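Local coordinates for DNA repair protein RAD7 (PDB 5ZB2) that takes part in global-genome nucleotide excision repair, which removes damage from nontranscribing DNA, interacts with Elc1, and is represented here by its leucine-rich repeat part, at residues S106-G111 / S130-G135; F166-L171 / D191-Y196; S252-G257 / D282-F287; A311-L316 / F340-C345; L367-P372 / T390-L395. One frame throughout, in Å; residues are numbered along the deposited sequence.

Interaction 1 of 5, residues S106-G111 / S130-G135; sequences SLQMCG and SLNLDG
The amide of Q108 and the amide of N132 meet with their planes 85° apart: N132 OD1 lies in the plane of the Q108 amide, while Q108 NE2 sits above the N132 carbonyl plane. That hydrogen bond, Q108 NE2 to N132 OD1, is 2.8 Å long. The same NE2 also donates to S106 OG at 2.8 Å, with the hydroxyl tilted out of the amide plane, so both bonds help to fix the rotation of the amide. At the other end of the group, Q108 OE1 approaches D134 CB to 3.1 Å, and a water donates to both Q108 OE1 and D134 OD2. The bend at chi2 (-67°) turns CD of Q108 over toward the neighbouring strand. D134 OD1 has its main partner in N162 ND2, outside the pair.

Underneath, strands 104-108 and 130-134 run parallel in register, S106 beside N132, L107 beside L133 and Q108 beside D134. L107 N donates to N132 O at 2.7 Å, and D134 N returns a bond to L107 O at 3.0 Å. Past the strand end, D134 O accepts from C110 N at 3.2 Å and, weakly, from M109 N. On the face away from the polar groups L107 and L133 lie side by side, L107 CB to L133 CD2 being 3.7 Å, with Y92 touching L107 and W144 touching L133.

The pairing thus separates two chemistries in this leucine-rich repeat solenoid: leucines face the buried helix side, while on the other the partly exposed Q108 amide bonds N132 and S106 and shares a water with D134.

Interaction 2 of 5, residues F166-L171 / D191-Y196; sequences FTDKSL and DSISNY
At the N-terminal end of helix 168-178 in the leucine-rich repeat solenoid, D168, the first helical residue, reaches across to the loop that follows strand 184-188 and grips its backbone at S194 and N195. D168 OD1 takes two N-H groups. S194 N comes in on the syn lone pair at 2.8 Å and nearly straight, 171° at the hydrogen, while N195 N meets the same oxygen from above the carboxylate plane at 3.0 Å. The carboxylate and the N195 amide are stacked, their planes 16° apart, although the two side chains cross at about a right angle. D168 OD2 lies 2.9 Å from S194 OG, which also has N195 OD1 within reach, so its proton is not settled.

Next to these bonds, I193 pushes its CD1 into the bend of the other segment. Its chi2 of -62° places that methyl 3.1 Å from F166 O and 3.8 Å from F166 CD2, with L171 CB also close. The F166 ring has S170 CB over one face and packs edge-to-face with W144 of helix 141-150.

One water donates to F166 O and accepts from S192 N; a second accepts from D168 N and lies near S192 O, its protons having more than one acceptor in reach.

T167 OG1, at the N-cap, is bonded mainly to E141 and accepts a weak 3.4 Å capping bond from S170 N. A capped helix start whose first-turn aspartate binds the corresponding loop of the next coil joins consecutive turns of the solenoid here.

Interaction 3 of 5, residues S252-G257 / D282-F287; sequences SMIING and DSLSYF
The segments 252-257 and 282-287, within helices 251-261 and 281-290, run side by side in nearly the same direction, with the axes of these segments 9.3 Å apart at closest and crossing at 25°, and with I254 and S283 the nearest pair of CA atoms at 6.2 Å. I254 carries most of the contact and divides its two branches. Its CG2 methyl, anti to the backbone N, settles over S283, 3.5 Å from S283 O and 3.7 Å from S283 CB, and also touches F287 CB. The other branch extends to CD1, which meets L284 CD2 at 3.7 Å, the two side chains crossing at a slant.

One residue on, I255 sends CD1 to the Y286 ring, 3.4 Å from Y286 CD2 and close to CE2 as well; here the side chains are roughly perpendicular. The tyrosine hydroxyl is hydrogen-bonded to a glycerol, probably from the crystallisation liquor. S283 OG is turned to D251 and to the backbone of T280, giving the small polar group partners beside an otherwise apolar seam.

These are two successive helices on the outer side of the leucine-rich repeat solenoid. M253 faces helix 224-234 before them, S285 touches helix 309-320 after them, and I279, in the loop between strand 270-272 and helix 281-290, packs against both I254 and L284.

Interaction 4 of 5, residues A311-L316 / F340-C345; sequences AIIELL and FVALAC
L316 and L343 cross at a slant, and the fork of L316 does most of the touching. Its CD2 methyl meets L343 CD1 at 3.7 Å, while CD1 leans on the backbone of the other segment, 3.6 Å from L343 CA and 3.5 Å from A342 O. The two leucines reach this crossing by different first torsions: L316 has CG anti to its carbonyl carbon (chi1 -60°), L343 has CG anti to its backbone N (chi1 -174°). A342 CB points at helix 309-320 and lies 4.1 Å from L316 CD1, with I313 CG1 a looser neighbour. Beyond the leucines, C345 SG closes on L316 CD2 at 4.1 Å.

The segment 340-345 passes through an inverse gamma turn centred on L343, so a full helix on one side meets a turn on the other. L343 also packs on L367 of helix 361-370, which continues the stack of the leucine-rich repeat solenoid.

The contact rests on van der Waals packing of methyls and a thiol, and of one methyl against the backbone. The backbone polar atoms nearby are held by partners outside the two segments: A342 O accepts from R321, and L343 O and C345 N both bond to the side chain of N371.

Interaction 5 of 5, residues L367-P372 / T390-L395; sequences LGEQNP and TMRPGL
R392 of the segment 390-395 lies across the C-terminal end of helix 361-370, near the end of the leucine-rich repeat solenoid, and its length can be followed atom by atom. CB and CG pass E369 OE1, which is 3.6 Å from CG; the two side chains slide past each other in opposite directions, and the charged atoms are not in contact. CG stands between the backbone N and the carbonyl carbon (chi1 55°), and a bend at chi2 then carries CD beside G368 O, 4.2 Å away. NE gives G368 O a weak hydrogen bond of 3.3 Å. From CZ the guanidinium spreads to both sides: NH1 donates weakly to P393 O within its own segment, and NH2 donates weakly to P372 O at 3.2 Å. The positive group thus lies among carbonyls at and just past the helix end, a setting that would favour its charge.

Beside it, L395 CD1 rests 3.9 Å from G368 CA. L395 also ends the type II turn that begins at R392, in which G394 has a positive phi.

N371, the first residue out of the helix, folds back: while its OD1 accepts from C345 N, its ND2 donates to L367 O at 3.1 Å, in the carbonyl plane on a lone pair.

From the N terminus, interactions 1 to 5 follow in series; each closes before the next opens, and none nest or cross. In each, 17 to 24 residues lie between the two segments, so that every loop closed is about one coil of the solenoid. Interaction 1 pairs strands of adjacent coils; interaction 2, centred about 18 Å away, joins a helix start to the following loop. Interaction 3 joins two helices and interaction 4 a helix to a turn; with about 18 Å between centres, they touch where S285 and L284 meet A311 and E314. Interaction 4 touches interaction 5 through the side chain of N371, so the last three form a continuous run to the C-terminal end. Interactions 2 and 5 lie on opposite sides of the chain's centre.

Interaction 1 of 5, residues S106-G111 / S130-G135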
# COMPACT_ATOMS: atom_id res chain seq x y z
N SER A 106 20.39 -4.50 -0.21
CA SER A 106 20.90 -3.85 0.98
C SER A 106 20.07 -2.60 1.24
O SER A 106 20.04 -1.69 0.41
CB SER A 106 22.38 -3.49 0.82
OG SER A 106 22.85 -2.80 1.96
N LEU A 107 19.41 -2.57 2.40
CA LEU A 107 18.56 -1.45 2.82
C LEU A 107 19.17 -0.85 4.08
O LEU A 107 18.99 -1.38 5.18
CB LEU A 107 17.12 -1.92 3.05
CG LEU A 107 16.45 -2.63 1.88
CD1 LEU A 107 15.04 -3.12 2.25
CD2 LEU A 107 16.38 -1.72 0.66
N GLN A 108 19.88 0.26 3.92
CA GLN A 108 20.58 0.91 5.03
C GLN A 108 19.74 2.09 5.52
O GLN A 108 19.27 2.90 4.71
CB GLN A 108 21.97 1.38 4.59
CG GLN A 108 22.84 0.28 3.98
CD GLN A 108 23.23 -0.80 4.98
OE1 GLN A 108 23.83 -0.52 6.01
NE2 GLN A 108 22.89 -2.04 4.66
N MET A 109 19.57 2.18 6.84
CA MET A 109 18.73 3.21 7.44
C MET A 109 17.28 3.04 6.99
O MET A 109 16.65 3.97 6.47
CB MET A 109 19.25 4.61 7.13
CG MET A 109 20.73 4.81 7.46
SD MET A 109 21.35 6.47 7.11
CE MET A 109 20.42 7.43 8.31
N CYS A 110 16.75 1.84 7.20
CA CYS A 110 15.40 1.48 6.74
C CYS A 110 14.41 1.52 7.91
O CYS A 110 13.72 0.54 8.22
CB CYS A 110 15.43 0.10 6.08
SG CYS A 110 16.10 -1.25 7.13
N GLY A 111 14.31 2.69 8.53
CA GLY A 111 13.52 2.82 9.75
C GLY A 111 12.05 2.50 9.59
O GLY A 111 11.40 2.07 10.55
N SER A 130 20.37 -12.69 -0.55
CA SER A 130 21.20 -11.84 0.31
C SER A 130 20.41 -10.61 0.73
O SER A 130 19.88 -9.89 -0.12
CB SER A 130 22.47 -11.41 -0.43
OG SER A 130 23.14 -10.37 0.27
N LEU A 131 20.33 -10.37 2.04
CA LEU A 131 19.62 -9.21 2.57
C LEU A 131 20.47 -8.56 3.65
O LEU A 131 20.88 -9.22 4.61
CB LEU A 131 18.26 -9.61 3.13
CG LEU A 131 17.31 -8.46 3.51
CD1 LEU A 131 16.96 -7.60 2.31
CD2 LEU A 131 16.04 -8.99 4.17
N ASN A 132 20.73 -7.26 3.49
CA ASN A 132 21.46 -6.45 4.46
C ASN A 132 20.56 -5.32 4.93
O ASN A 132 20.11 -4.50 4.11
CB ASN A 132 22.75 -5.90 3.84
CG ASN A 132 23.65 -5.20 4.85
OD1 ASN A 132 23.19 -4.62 5.83
ND2 ASN A 132 24.96 -5.25 4.60
N LEU A 133 20.27 -5.28 6.23
CA LEU A 133 19.38 -4.28 6.81
C LEU A 133 20.08 -3.56 7.95
O LEU A 133 20.63 -4.20 8.85
CB LEU A 133 18.09 -4.93 7.33
CG LEU A 133 17.26 -5.77 6.35
CD1 LEU A 133 16.09 -6.41 7.08
CD2 LEU A 133 16.77 -4.93 5.18
N ASP A 134 20.03 -2.23 7.91
CA ASP A 134 20.64 -1.40 8.94
C ASP A 134 19.57 -0.46 9.52
O ASP A 134 19.14 0.49 8.86
CB ASP A 134 21.79 -0.58 8.36
CG ASP A 134 22.45 0.31 9.40
OD1 ASP A 134 22.19 0.12 10.60
OD2 ASP A 134 23.23 1.21 9.01
N GLY A 135 19.14 -0.74 10.72
CA GLY A 135 18.15 0.05 11.37
C GLY A 135 16.70 -0.35 11.23
O GLY A 135 15.88 0.51 11.33
O HOH W 1 25.23 1.56 6.96

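Interaction 2 of 5, residues F166-L171 / D191-Y196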
# COMPACT_ATOMS: atom_id res chain seq x y z
N PHE A 166 16.18 -7.26 17.76
CA PHE A 166 16.71 -8.52 17.24
C PHE A 166 17.32 -9.27 18.42
O PHE A 166 18.48 -9.04 18.78
CB PHE A 166 17.72 -8.27 16.13
CG PHE A 166 18.09 -9.50 15.36
CD1 PHE A 166 17.23 -10.01 14.39
CD2 PHE A 166 19.28 -10.17 15.60
CE1 PHE A 166 17.56 -11.15 13.68
CE2 PHE A 166 19.62 -11.31 14.89
CZ PHE A 166 18.75 -11.80 13.93
N THR A 167 16.55 -10.16 19.01
CA THR A 167 16.90 -10.78 20.28
C THR A 167 17.64 -12.10 20.06
O THR A 167 17.79 -12.58 18.94
CB THR A 167 15.64 -11.02 21.11
OG1 THR A 167 14.83 -12.01 20.45
CG2 THR A 167 14.84 -9.73 21.25
N ASP A 168 18.10 -12.68 21.17
CA ASP A 168 18.72 -14.00 21.11
C ASP A 168 17.77 -15.02 20.48
O ASP A 168 18.19 -15.88 19.70
CB ASP A 168 19.13 -14.44 22.51
CG ASP A 168 20.42 -13.78 22.98
OD1 ASP A 168 21.34 -13.61 22.14
OD2 ASP A 168 20.51 -13.42 24.17
N LYS A 169 16.47 -14.93 20.80
CA LYS A 169 15.50 -15.81 20.16
C LYS A 169 15.52 -15.65 18.65
O LYS A 169 15.45 -16.64 17.91
CB LYS A 169 14.10 -15.52 20.71
CG LYS A 169 13.05 -16.55 20.32
CD LYS A 169 11.68 -16.19 20.88
CE LYS A 169 10.75 -17.40 20.91
NZ LYS A 169 10.56 -18.02 19.57
N SER A 170 15.62 -14.41 18.17
CA SER A 170 15.64 -14.16 16.73
C SER A 170 16.89 -14.75 16.09
O SER A 170 16.83 -15.29 14.99
CB SER A 170 15.56 -12.66 16.45
OG SER A 170 14.54 -12.06 17.23
N LEU A 171 18.03 -14.62 16.77
CA LEU A 171 19.26 -15.24 16.28
C LEU A 171 19.11 -16.75 16.19
O LEU A 171 19.55 -17.37 15.20
CB LEU A 171 20.42 -14.87 17.20
CG LEU A 171 21.78 -15.51 16.87
CD1 LEU A 171 22.26 -15.05 15.50
CD2 LEU A 171 22.79 -15.18 17.94
N ASP A 191 21.92 -4.75 20.71
CA ASP A 191 22.04 -4.63 22.16
C ASP A 191 21.48 -5.83 22.91
O ASP A 191 21.86 -6.04 24.07
CB ASP A 191 21.35 -3.35 22.64
CG ASP A 191 22.13 -2.09 22.29
OD1 ASP A 191 23.04 -2.15 21.44
OD2 ASP A 191 21.82 -1.03 22.87
N SER A 192 20.58 -6.60 22.30
CA SER A 192 19.92 -7.71 22.97
C SER A 192 20.57 -9.06 22.66
O SER A 192 20.10 -10.08 23.15
CB SER A 192 18.44 -7.76 22.57
OG SER A 192 17.74 -6.61 23.03
N ILE A 193 21.63 -9.08 21.87
CA ILE A 193 22.28 -10.32 21.47
C ILE A 193 23.37 -10.65 22.48
O ILE A 193 24.22 -9.80 22.80
CB ILE A 193 22.86 -10.20 20.05
CG1 ILE A 193 21.74 -10.04 19.02
CG2 ILE A 193 23.73 -11.41 19.71
CD1 ILE A 193 20.76 -11.20 18.93
N SER A 194 23.35 -11.88 22.99
CA SER A 194 24.41 -12.38 23.86
C SER A 194 24.87 -13.79 23.52
O SER A 194 25.95 -14.17 23.98
CB SER A 194 23.96 -12.35 25.32
OG SER A 194 23.01 -13.37 25.56
N ASN A 195 24.12 -14.55 22.74
CA ASN A 195 24.44 -15.96 22.46
C ASN A 195 25.32 -16.12 21.23
O ASN A 195 25.04 -16.91 20.34
CB ASN A 195 23.15 -16.76 22.31
CG ASN A 195 22.35 -16.83 23.59
OD1 ASN A 195 22.67 -16.16 24.58
ND2 ASN A 195 21.31 -17.65 23.60
N TYR A 196 26.43 -15.37 21.19
CA TYR A 196 27.40 -15.54 20.12
C TYR A 196 28.01 -16.93 20.12
O TYR A 196 28.55 -17.37 19.10
CB TYR A 196 28.50 -14.48 20.23
CG TYR A 196 28.00 -13.06 20.06
CD1 TYR A 196 27.86 -12.50 18.80
CD2 TYR A 196 27.67 -12.29 21.16
CE1 TYR A 196 27.41 -11.20 18.64
CE2 TYR A 196 27.21 -10.99 21.02
CZ TYR A 196 27.08 -10.45 19.75
OH TYR A 196 26.63 -9.16 19.61
O HOH W 2 19.66 -6.45 19.46
O HOH W 3 17.99 -11.47 24.04

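Interaction 3 of 5, residues S252-G257 / D282-F287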
# COMPACT_ATOMS: atom_id res chain seq x y z
N SER A 252 45.37 -14.66 22.51
CA SER A 252 44.95 -16.06 22.42
C SER A 252 44.17 -16.30 21.13
O SER A 252 44.38 -17.30 20.44
CB SER A 252 44.11 -16.43 23.64
OG SER A 252 43.56 -17.72 23.49
N MET A 253 43.25 -15.39 20.80
CA MET A 253 42.52 -15.50 19.54
C MET A 253 43.48 -15.47 18.36
O MET A 253 43.27 -16.16 17.35
CB MET A 253 41.50 -14.37 19.43
CG MET A 253 40.60 -14.45 18.21
SD MET A 253 41.28 -13.67 16.73
CE MET A 253 41.08 -11.93 17.14
N ILE A 254 44.56 -14.69 18.47
CA ILE A 254 45.51 -14.57 17.38
C ILE A 254 46.36 -15.83 17.27
O ILE A 254 46.58 -16.36 16.17
CB ILE A 254 46.40 -13.32 17.57
CG1 ILE A 254 45.55 -12.05 17.72
CG2 ILE A 254 47.40 -13.19 16.42
CD1 ILE A 254 44.75 -11.68 16.50
N ILE A 255 46.86 -16.32 18.40
CA ILE A 255 47.79 -17.45 18.39
C ILE A 255 47.04 -18.75 18.17
O ILE A 255 47.43 -19.58 17.34
CB ILE A 255 48.59 -17.47 19.71
CG1 ILE A 255 49.35 -16.15 19.90
CG2 ILE A 255 49.56 -18.66 19.72
CD1 ILE A 255 50.29 -15.79 18.77
N ASN A 256 45.95 -18.97 18.91
CA ASN A 256 45.24 -20.24 18.88
C ASN A 256 44.10 -20.27 17.87
O ASN A 256 43.55 -21.36 17.63
CB ASN A 256 44.69 -20.55 20.28
CG ASN A 256 45.77 -20.52 21.34
OD1 ASN A 256 45.70 -19.75 22.31
ND2 ASN A 256 46.79 -21.35 21.17
N GLY A 257 43.73 -19.14 17.29
CA GLY A 257 42.64 -19.09 16.32
C GLY A 257 43.09 -18.76 14.91
O GLY A 257 43.07 -19.63 14.03
N ASP A 282 53.34 -8.25 18.92
CA ASP A 282 54.03 -9.52 18.74
C ASP A 282 53.12 -10.56 18.10
O ASP A 282 53.52 -11.24 17.14
CB ASP A 282 54.53 -10.01 20.10
CG ASP A 282 55.52 -9.05 20.74
OD1 ASP A 282 56.35 -8.48 20.00
OD2 ASP A 282 55.45 -8.86 21.97
N SER A 283 51.90 -10.71 18.60
CA SER A 283 51.02 -11.75 18.08
C SER A 283 50.71 -11.54 16.60
O SER A 283 50.73 -12.50 15.82
CB SER A 283 49.73 -11.81 18.90
OG SER A 283 48.91 -10.68 18.67
N LEU A 284 50.45 -10.30 16.20
CA LEU A 284 50.10 -10.04 14.80
C LEU A 284 51.32 -10.19 13.89
O LEU A 284 51.19 -10.68 12.77
CB LEU A 284 49.49 -8.65 14.65
CG LEU A 284 48.07 -8.47 15.21
CD1 LEU A 284 47.56 -7.08 14.89
CD2 LEU A 284 47.09 -9.51 14.69
N SER A 285 52.50 -9.78 14.36
CA SER A 285 53.71 -10.04 13.60
C SER A 285 53.90 -11.54 13.41
O SER A 285 54.17 -12.01 12.30
CB SER A 285 54.93 -9.44 14.30
OG SER A 285 54.86 -8.02 14.31
N TYR A 286 53.74 -12.30 14.49
CA TYR A 286 53.85 -13.76 14.42
C TYR A 286 52.90 -14.33 13.39
O TYR A 286 53.27 -15.21 12.60
CB TYR A 286 53.58 -14.33 15.81
CG TYR A 286 53.36 -15.82 15.91
CD1 TYR A 286 54.43 -16.70 15.98
CD2 TYR A 286 52.07 -16.34 15.98
CE1 TYR A 286 54.23 -18.06 16.09
CE2 TYR A 286 51.86 -17.70 16.10
CZ TYR A 286 52.95 -18.56 16.15
OH TYR A 286 52.74 -19.91 16.26
N PHE A 287 51.67 -13.81 13.34
CA PHE A 287 50.66 -14.36 12.44
C PHE A 287 50.93 -13.96 10.99
O PHE A 287 50.82 -14.78 10.08
CB PHE A 287 49.27 -13.89 12.87
CG PHE A 287 48.21 -14.15 11.85
CD1 PHE A 287 47.84 -15.44 11.53
CD2 PHE A 287 47.58 -13.09 11.22
CE1 PHE A 287 46.85 -15.68 10.59
CE2 PHE A 287 46.59 -13.32 10.28
CZ PHE A 287 46.23 -14.62 9.96

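Interaction 4 of 5, residues A311-L316 / F340-C345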
# COMPACT_ATOMS: atom_id res chain seq x y z
N ALA A 311 54.20 -5.16 13.35
CA ALA A 311 52.92 -5.67 12.86
C ALA A 311 52.63 -5.16 11.45
O ALA A 311 52.23 -5.93 10.57
CB ALA A 311 51.80 -5.27 13.82
N ILE A 312 52.85 -3.86 11.22
CA ILE A 312 52.55 -3.27 9.92
C ILE A 312 53.57 -3.70 8.88
O ILE A 312 53.23 -3.94 7.71
CB ILE A 312 52.49 -1.73 10.04
CG1 ILE A 312 51.52 -1.31 11.14
CG2 ILE A 312 52.11 -1.10 8.70
CD1 ILE A 312 50.12 -1.88 11.00
N ILE A 313 54.84 -3.80 9.27
CA ILE A 313 55.89 -4.21 8.33
C ILE A 313 55.64 -5.64 7.87
O ILE A 313 55.67 -5.94 6.68
CB ILE A 313 57.28 -4.04 8.97
CG1 ILE A 313 57.56 -2.56 9.23
CG2 ILE A 313 58.36 -4.64 8.07
CD1 ILE A 313 58.87 -2.28 9.95
N GLU A 314 55.41 -6.55 8.82
CA GLU A 314 55.14 -7.94 8.46
C GLU A 314 53.91 -8.04 7.56
O GLU A 314 53.88 -8.87 6.64
CB GLU A 314 54.95 -8.79 9.72
CG GLU A 314 56.21 -8.98 10.56
CD GLU A 314 57.28 -9.80 9.86
OE1 GLU A 314 56.98 -10.41 8.80
OE2 GLU A 314 58.42 -9.84 10.36
N LEU A 315 52.90 -7.20 7.80
CA LEU A 315 51.72 -7.19 6.94
C LEU A 315 52.10 -6.84 5.50
O LEU A 315 51.74 -7.55 4.56
CB LEU A 315 50.68 -6.21 7.48
CG LEU A 315 49.46 -5.94 6.59
CD1 LEU A 315 48.62 -7.20 6.42
CD2 LEU A 315 48.61 -4.81 7.16
N LEU A 316 52.83 -5.73 5.33
CA LEU A 316 53.16 -5.26 3.98
C LEU A 316 54.09 -6.23 3.27
O LEU A 316 53.91 -6.51 2.08
CB LEU A 316 53.79 -3.87 4.06
CG LEU A 316 52.93 -2.78 4.69
CD1 LEU A 316 53.77 -1.56 4.99
CD2 LEU A 316 51.76 -2.42 3.79
N PHE A 340 56.27 3.53 8.15
CA PHE A 340 55.86 4.12 6.89
C PHE A 340 56.95 4.03 5.82
O PHE A 340 56.64 4.19 4.63
CB PHE A 340 55.46 5.58 7.11
CG PHE A 340 54.34 5.75 8.09
CD1 PHE A 340 53.03 5.52 7.71
CD2 PHE A 340 54.60 6.14 9.40
CE1 PHE A 340 52.00 5.67 8.61
CE2 PHE A 340 53.56 6.29 10.30
CZ PHE A 340 52.27 6.06 9.91
N VAL A 341 58.19 3.77 6.21
CA VAL A 341 59.24 3.52 5.23
C VAL A 341 58.84 2.37 4.32
O VAL A 341 59.03 2.42 3.10
CB VAL A 341 60.59 3.24 5.93
CG1 VAL A 341 61.67 2.93 4.92
CG2 VAL A 341 61.00 4.44 6.78
N ALA A 342 58.27 1.31 4.90
CA ALA A 342 57.86 0.14 4.13
C ALA A 342 56.52 0.31 3.44
O ALA A 342 56.16 -0.53 2.61
CB ALA A 342 57.80 -1.08 5.05
N LEU A 343 55.77 1.36 3.75
CA LEU A 343 54.43 1.55 3.20
C LEU A 343 54.55 2.14 1.79
O LEU A 343 54.37 3.34 1.56
CB LEU A 343 53.59 2.44 4.11
CG LEU A 343 52.12 2.63 3.75
CD1 LEU A 343 51.41 1.29 3.61
CD2 LEU A 343 51.43 3.49 4.79
N ALA A 344 54.87 1.27 0.84
CA ALA A 344 54.99 1.64 -0.57
C ALA A 344 54.11 0.68 -1.37
O ALA A 344 54.53 -0.43 -1.71
CB ALA A 344 56.44 1.58 -1.03
N CYS A 345 52.89 1.11 -1.68
CA CYS A 345 51.88 0.25 -2.26
C CYS A 345 51.43 0.82 -3.61
O CYS A 345 51.04 1.99 -3.68
CB CYS A 345 50.68 0.13 -1.32
SG CYS A 345 51.12 -0.29 0.38

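Interaction 5 of 5, residues L367-P372 / T390-L395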
# COMPACT_ATOMS: atom_id res chain seq x y z
N LEU A 367 55.31 9.42 1.89
CA LEU A 367 54.17 8.62 1.45
C LEU A 367 53.67 9.07 0.09
O LEU A 367 53.33 8.24 -0.76
CB LEU A 367 53.05 8.69 2.49
CG LEU A 367 53.32 8.03 3.84
CD1 LEU A 367 52.17 8.28 4.80
CD2 LEU A 367 53.56 6.53 3.68
N GLY A 368 53.61 10.38 -0.14
CA GLY A 368 53.15 10.88 -1.43
C GLY A 368 53.99 10.41 -2.59
O GLY A 368 53.49 10.26 -3.71
N GLU A 369 55.28 10.17 -2.35
CA GLU A 369 56.19 9.73 -3.41
C GLU A 369 56.24 8.22 -3.56
O GLU A 369 56.53 7.73 -4.65
CB GLU A 369 57.60 10.26 -3.14
CG GLU A 369 57.69 11.77 -2.94
CD GLU A 369 57.04 12.56 -4.06
OE1 GLU A 369 55.80 12.70 -4.05
OE2 GLU A 369 57.77 13.05 -4.95
N GLN A 370 55.95 7.47 -2.50
CA GLN A 370 56.04 6.01 -2.53
C GLN A 370 54.72 5.34 -2.89
O GLN A 370 54.70 4.11 -3.05
CB GLN A 370 56.51 5.48 -1.17
CG GLN A 370 57.95 5.80 -0.83
CD GLN A 370 58.39 5.16 0.47
OE1 GLN A 370 57.57 4.64 1.23
NE2 GLN A 370 59.69 5.19 0.73
N ASN A 371 53.63 6.09 -3.04
CA ASN A 371 52.31 5.53 -3.29
C ASN A 371 51.66 6.30 -4.44
O ASN A 371 50.98 7.31 -4.21
CB ASN A 371 51.45 5.57 -2.03
CG ASN A 371 52.01 4.71 -0.91
OD1 ASN A 371 51.66 3.53 -0.79
ND2 ASN A 371 52.90 5.28 -0.10
N PRO A 372 51.84 5.84 -5.68
CA PRO A 372 51.40 6.66 -6.82
C PRO A 372 49.90 6.89 -6.88
O PRO A 372 49.47 7.92 -7.41
CB PRO A 372 51.89 5.84 -8.03
CG PRO A 372 51.96 4.44 -7.54
CD PRO A 372 52.38 4.54 -6.10
N THR A 390 54.14 19.02 1.89
CA THR A 390 54.12 18.92 0.44
C THR A 390 53.00 18.00 -0.01
O THR A 390 52.82 16.90 0.53
CB THR A 390 55.47 18.41 -0.07
OG1 THR A 390 56.51 19.31 0.33
CG2 THR A 390 55.47 18.27 -1.59
N MET A 391 52.24 18.45 -1.01
CA MET A 391 51.11 17.70 -1.56
C MET A 391 51.26 17.72 -3.08
O MET A 391 50.70 18.59 -3.75
CB MET A 391 49.78 18.29 -1.12
CG MET A 391 49.58 18.32 0.39
SD MET A 391 48.29 19.48 0.89
CE MET A 391 46.90 18.87 -0.07
N ARG A 392 52.02 16.77 -3.62
CA ARG A 392 52.17 16.67 -5.06
C ARG A 392 50.80 16.53 -5.72
O ARG A 392 49.82 16.17 -5.06
CB ARG A 392 53.07 15.48 -5.42
CG ARG A 392 52.62 14.14 -4.86
CD ARG A 392 51.68 13.40 -5.80
NE ARG A 392 51.21 12.15 -5.22
CZ ARG A 392 50.40 11.29 -5.84
NH1 ARG A 392 49.97 11.55 -7.07
NH2 ARG A 392 50.03 10.17 -5.24
N PRO A 393 50.70 16.81 -7.01
CA PRO A 393 49.38 16.84 -7.66
C PRO A 393 48.60 15.54 -7.45
O PRO A 393 49.11 14.45 -7.70
CB PRO A 393 49.72 17.05 -9.14
CG PRO A 393 51.05 17.72 -9.13
CD PRO A 393 51.78 17.16 -7.95
N GLY A 394 47.37 15.68 -6.97
CA GLY A 394 46.44 14.58 -6.83
C GLY A 394 46.16 14.17 -5.40
O GLY A 394 45.15 13.49 -5.15
N LEU A 395 47.01 14.56 -4.45
CA LEU A 395 46.87 14.13 -3.06
C LEU A 395 46.25 15.26 -2.24
O LEU A 395 46.66 16.42 -2.35
CB LEU A 395 48.23 13.74 -2.48
CG LEU A 395 48.20 12.97 -1.15
CD1 LEU A 395 49.43 12.08 -1.05
CD2 LEU A 395 48.15 13.92 0.05